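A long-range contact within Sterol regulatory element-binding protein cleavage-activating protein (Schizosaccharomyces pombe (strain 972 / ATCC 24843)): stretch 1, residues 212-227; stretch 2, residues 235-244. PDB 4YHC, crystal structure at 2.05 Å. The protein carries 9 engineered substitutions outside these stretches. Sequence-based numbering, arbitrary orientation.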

# COMPACT_ATOMS: atom_id res chain seq x y z
N ILE A 212 -23.27 7.36 -3.11
CA ILE A 212 -22.47 8.45 -2.60
C ILE A 212 -22.47 8.27 -1.11
O ILE A 212 -23.55 8.22 -0.51
CB ILE A 212 -23.05 9.85 -2.83
CG1 ILE A 212 -23.54 10.05 -4.27
CG2 ILE A 212 -22.06 10.91 -2.35
CD1 ILE A 212 -22.47 10.27 -5.30
N LEU A 213 -21.28 8.24 -0.52
CA LEU A 213 -21.13 8.09 0.92
C LEU A 213 -21.35 9.39 1.67
O LEU A 213 -21.08 10.43 1.15
CB LEU A 213 -19.70 7.66 1.21
CG LEU A 213 -19.49 6.18 1.37
CD1 LEU A 213 -20.21 5.38 0.31
CD2 LEU A 213 -17.98 5.95 1.39
N SER A 214 -21.77 9.29 2.93
CA SER A 214 -21.89 10.48 3.80
C SER A 214 -20.78 10.53 4.85
O SER A 214 -20.65 9.59 5.64
CB SER A 214 -23.23 10.48 4.54
OG SER A 214 -24.31 10.08 3.70
N GLN A 215 -19.99 11.60 4.88
CA GLN A 215 -19.18 11.88 6.09
C GLN A 215 -20.03 12.21 7.34
O GLN A 215 -21.23 12.44 7.25
CB GLN A 215 -18.24 13.04 5.86
CG GLN A 215 -18.97 14.33 5.54
CD GLN A 215 -18.13 15.51 5.86
OE1 GLN A 215 -17.59 16.18 4.99
NE2 GLN A 215 -17.97 15.76 7.14
N ASN A 216 -19.36 12.29 8.48
CA ASN A 216 -19.96 12.67 9.74
C ASN A 216 -20.66 14.04 9.54
O ASN A 216 -20.07 15.03 9.11
CB ASN A 216 -18.86 12.65 10.85
CG ASN A 216 -19.41 12.90 12.23
OD1 ASN A 216 -20.27 13.77 12.43
ND2 ASN A 216 -18.86 12.21 13.23
N LYS A 217 -21.97 14.05 9.70
CA LYS A 217 -22.80 15.23 9.49
C LYS A 217 -22.42 16.44 10.36
O LYS A 217 -22.77 17.55 10.01
CB LYS A 217 -24.26 14.89 9.66
CG LYS A 217 -24.59 13.76 10.64
CD LYS A 217 -24.38 12.35 10.05
CE LYS A 217 -23.30 11.53 10.76
NZ LYS A 217 -22.97 10.36 9.90
N ASN A 218 -21.71 16.24 11.47
CA ASN A 218 -21.21 17.35 12.28
C ASN A 218 -20.14 18.14 11.62
O ASN A 218 -19.73 19.12 12.19
CB ASN A 218 -20.58 16.86 13.58
CG ASN A 218 -21.60 16.57 14.66
OD1 ASN A 218 -22.54 17.31 14.83
ND2 ASN A 218 -21.41 15.48 15.37
N TYR A 219 -19.62 17.70 10.47
CA TYR A 219 -18.38 18.25 9.90
C TYR A 219 -18.47 18.44 8.40
O TYR A 219 -17.49 18.31 7.70
CB TYR A 219 -17.21 17.34 10.26
CG TYR A 219 -17.06 17.13 11.75
CD1 TYR A 219 -16.52 18.13 12.60
CD2 TYR A 219 -17.46 15.95 12.33
CE1 TYR A 219 -16.40 17.94 13.98
CE2 TYR A 219 -17.32 15.75 13.70
CZ TYR A 219 -16.80 16.74 14.52
OH TYR A 219 -16.66 16.47 15.86
N LEU A 220 -19.67 18.78 7.93
CA LEU A 220 -19.98 18.88 6.48
C LEU A 220 -19.20 19.95 5.69
O LEU A 220 -19.04 19.80 4.48
CB LEU A 220 -21.49 19.08 6.27
CG LEU A 220 -22.38 17.86 6.52
CD1 LEU A 220 -23.86 18.21 6.74
CD2 LEU A 220 -22.17 16.85 5.37
N THR A 221 -18.71 20.99 6.36
CA THR A 221 -17.94 22.03 5.65
C THR A 221 -16.45 21.72 5.49
O THR A 221 -15.73 22.45 4.78
CB THR A 221 -18.05 23.43 6.35
OG1 THR A 221 -17.30 23.43 7.57
CG2 THR A 221 -19.45 23.77 6.66
N GLU A 222 -15.96 20.68 6.16
CA GLU A 222 -14.55 20.35 6.07
C GLU A 222 -14.25 19.87 4.66
O GLU A 222 -15.07 19.26 4.01
CB GLU A 222 -14.15 19.34 7.13
CG GLU A 222 -14.37 19.81 8.55
CD GLU A 222 -13.75 18.89 9.56
OE1 GLU A 222 -13.26 17.78 9.19
OE2 GLU A 222 -13.73 19.27 10.75
N THR A 223 -13.12 20.29 4.16
CA THR A 223 -12.52 19.69 2.98
C THR A 223 -12.14 18.18 3.23
O THR A 223 -11.47 17.84 4.21
CB THR A 223 -11.24 20.42 2.67
OG1 THR A 223 -11.52 21.81 2.63
CG2 THR A 223 -10.63 19.94 1.31
N LYS A 224 -12.55 17.34 2.31
CA LYS A 224 -12.17 15.89 2.25
C LYS A 224 -10.77 15.78 1.65
O LYS A 224 -10.46 16.39 0.63
CB LYS A 224 -13.20 15.13 1.42
CG LYS A 224 -14.41 14.73 2.24
CD LYS A 224 -15.16 15.86 2.97
CE LYS A 224 -16.37 16.40 2.19
NZ LYS A 224 -17.24 15.26 1.68
N LYS A 225 -9.91 15.02 2.29
CA LYS A 225 -8.49 15.03 1.95
C LYS A 225 -8.01 13.68 1.37
O LYS A 225 -7.00 13.64 0.63
CB LYS A 225 -7.68 15.37 3.19
CG LYS A 225 -7.92 16.77 3.77
CD LYS A 225 -7.50 17.81 2.75
CE LYS A 225 -7.38 19.25 3.28
NZ LYS A 225 -6.37 19.38 4.34
N ASP A 226 -8.67 12.58 1.74
CA ASP A 226 -8.18 11.27 1.29
C ASP A 226 -9.20 10.19 1.64
O ASP A 226 -10.10 10.36 2.47
CB ASP A 226 -6.83 10.92 1.96
CG ASP A 226 -5.87 10.16 1.02
OD1 ASP A 226 -6.35 9.62 -0.04
OD2 ASP A 226 -4.65 10.06 1.35
N ILE A 227 -9.02 9.08 0.98
CA ILE A 227 -9.76 7.85 1.29
C ILE A 227 -8.79 6.69 1.30
O ILE A 227 -7.81 6.67 0.54
CB ILE A 227 -10.90 7.57 0.29
CG1 ILE A 227 -10.45 7.48 -1.17
CG2 ILE A 227 -11.96 8.61 0.41
CD1 ILE A 227 -11.60 7.14 -2.11
N ILE A 235 -14.20 -1.80 4.95
CA ILE A 235 -14.15 -0.52 5.61
C ILE A 235 -13.44 0.47 4.71
O ILE A 235 -12.42 0.12 4.11
CB ILE A 235 -13.35 -0.60 6.89
CG1 ILE A 235 -14.22 -1.28 7.95
CG2 ILE A 235 -13.02 0.80 7.42
CD1 ILE A 235 -13.44 -1.66 9.15
N LEU A 236 -13.98 1.68 4.66
CA LEU A 236 -13.34 2.82 4.06
C LEU A 236 -13.10 3.91 5.09
O LEU A 236 -14.03 4.22 5.91
CB LEU A 236 -14.25 3.38 2.98
CG LEU A 236 -13.68 4.56 2.20
CD1 LEU A 236 -13.94 4.47 0.73
CD2 LEU A 236 -14.27 5.88 2.69
N PHE A 237 -11.90 4.49 5.05
CA PHE A 237 -11.52 5.60 5.95
C PHE A 237 -11.59 6.87 5.07
O PHE A 237 -11.01 6.91 3.98
CB PHE A 237 -10.14 5.44 6.56
CG PHE A 237 -10.01 4.33 7.54
CD1 PHE A 237 -9.84 3.02 7.13
CD2 PHE A 237 -10.05 4.58 8.89
CE1 PHE A 237 -9.75 2.00 8.04
CE2 PHE A 237 -9.97 3.59 9.78
CZ PHE A 237 -9.78 2.30 9.37
N LEU A 238 -12.34 7.89 5.51
CA LEU A 238 -12.48 9.18 4.83
C LEU A 238 -11.79 10.25 5.72
O LEU A 238 -12.24 10.51 6.78
CB LEU A 238 -13.95 9.52 4.67
CG LEU A 238 -14.40 10.69 3.73
CD1 LEU A 238 -15.02 11.83 4.50
CD2 LEU A 238 -13.37 11.30 2.81
N ALA A 239 -10.68 10.79 5.29
CA ALA A 239 -9.91 11.75 6.00
C ALA A 239 -10.38 13.14 5.59
O ALA A 239 -10.64 13.39 4.44
CB ALA A 239 -8.47 11.65 5.65
N ARG A 240 -10.54 14.01 6.57
CA ARG A 240 -11.03 15.40 6.33
C ARG A 240 -10.09 16.23 7.21
O ARG A 240 -8.88 15.86 7.35
CB ARG A 240 -12.54 15.54 6.64
CG ARG A 240 -13.02 14.89 7.92
CD ARG A 240 -14.57 14.97 8.11
NE ARG A 240 -14.95 14.19 9.27
CZ ARG A 240 -14.63 14.46 10.54
NH1 ARG A 240 -14.04 15.60 10.90
NH2 ARG A 240 -14.92 13.55 11.48
N ASP A 241 -10.54 17.37 7.74
CA ASP A 241 -9.58 18.32 8.37
C ASP A 241 -9.52 18.26 9.87
O ASP A 241 -8.57 18.73 10.44
CB ASP A 241 -9.84 19.74 7.85
CG ASP A 241 -8.96 20.08 6.59
OD1 ASP A 241 -7.85 19.50 6.40
OD2 ASP A 241 -9.39 20.89 5.79
N SER A 242 -10.54 17.73 10.55
CA SER A 242 -10.45 17.49 12.01
C SER A 242 -10.62 16.02 12.37
O SER A 242 -10.82 15.65 13.55
CB SER A 242 -11.47 18.33 12.82
OG SER A 242 -12.80 18.02 12.44
N GLY A 243 -10.45 15.15 11.39
CA GLY A 243 -10.45 13.71 11.68
C GLY A 243 -10.67 12.77 10.51
O GLY A 243 -10.55 13.16 9.35
N VAL A 244 -10.94 11.50 10.85
CA VAL A 244 -11.15 10.49 9.87
C VAL A 244 -12.39 9.71 10.25
O VAL A 244 -12.46 9.20 11.37
CB VAL A 244 -10.00 9.49 9.77
CG1 VAL A 244 -10.29 8.52 8.62
CG2 VAL A 244 -8.70 10.19 9.48

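The most unusual feature of this contact is the carboxylate of Glu222, which gathers four hydrogen bonds from three consecutive residues, one of them very short: Ser242 OG donates to Glu222 OE2 at 2.3 Å. The other oxygen takes three donors. Arg240 NH1 reaches Glu222 OE1 at 2.9 Å with an N-H...O angle of 168°, forming a salt bridge; the backbone amide Ser242 N lies 3.0 Å from Glu222 OE1 (158°), and Asp241 N lies 3.1 Å from the same Glu222 OE1 at a more bent 137°. One side chain thus binds two successive backbone amides in the loop between the strands of the second stretch.

Arg240 is held in two directions at once. Glu222 OE1 sits at the edge of its guanidinium, near the plane, while Tyr219 covers one face: the two planes differ by 3°, their centres are 4.3 Å apart, and Arg240 NH1 comes within 3.5 Å of Tyr219 CG. Flat stacking leaves the in-plane N-H bonds free to point at acceptors, so it is compatible with the salt bridge. Arg240 also has the largest area covered by the other stretch, 121 Å² for the whole residue. A second salt bridge joins Lys225 NZ to Asp241 OD1 at 2.5 Å.

Beyond this polar cluster the backbones pair as antiparallel strands. Ala239 N donates to Asp226 O at 2.9 Å (162°), and, just before the strand, Lys225 N donates to Ala239 O at 2.8 Å, nearly linear at 174°; Asp226 N adds only a weak bond to Ala239 O at 3.4 Å. In the adjoining non-hydrogen-bonded pair, Ile227 and Leu238 place their side chains on the same sheet face, with Ile227 CG2 3.9 Å from Leu238 CD2. Leu236 extends the apolar packing, its CD2 lying 3.9 Å from Leu213 CD2.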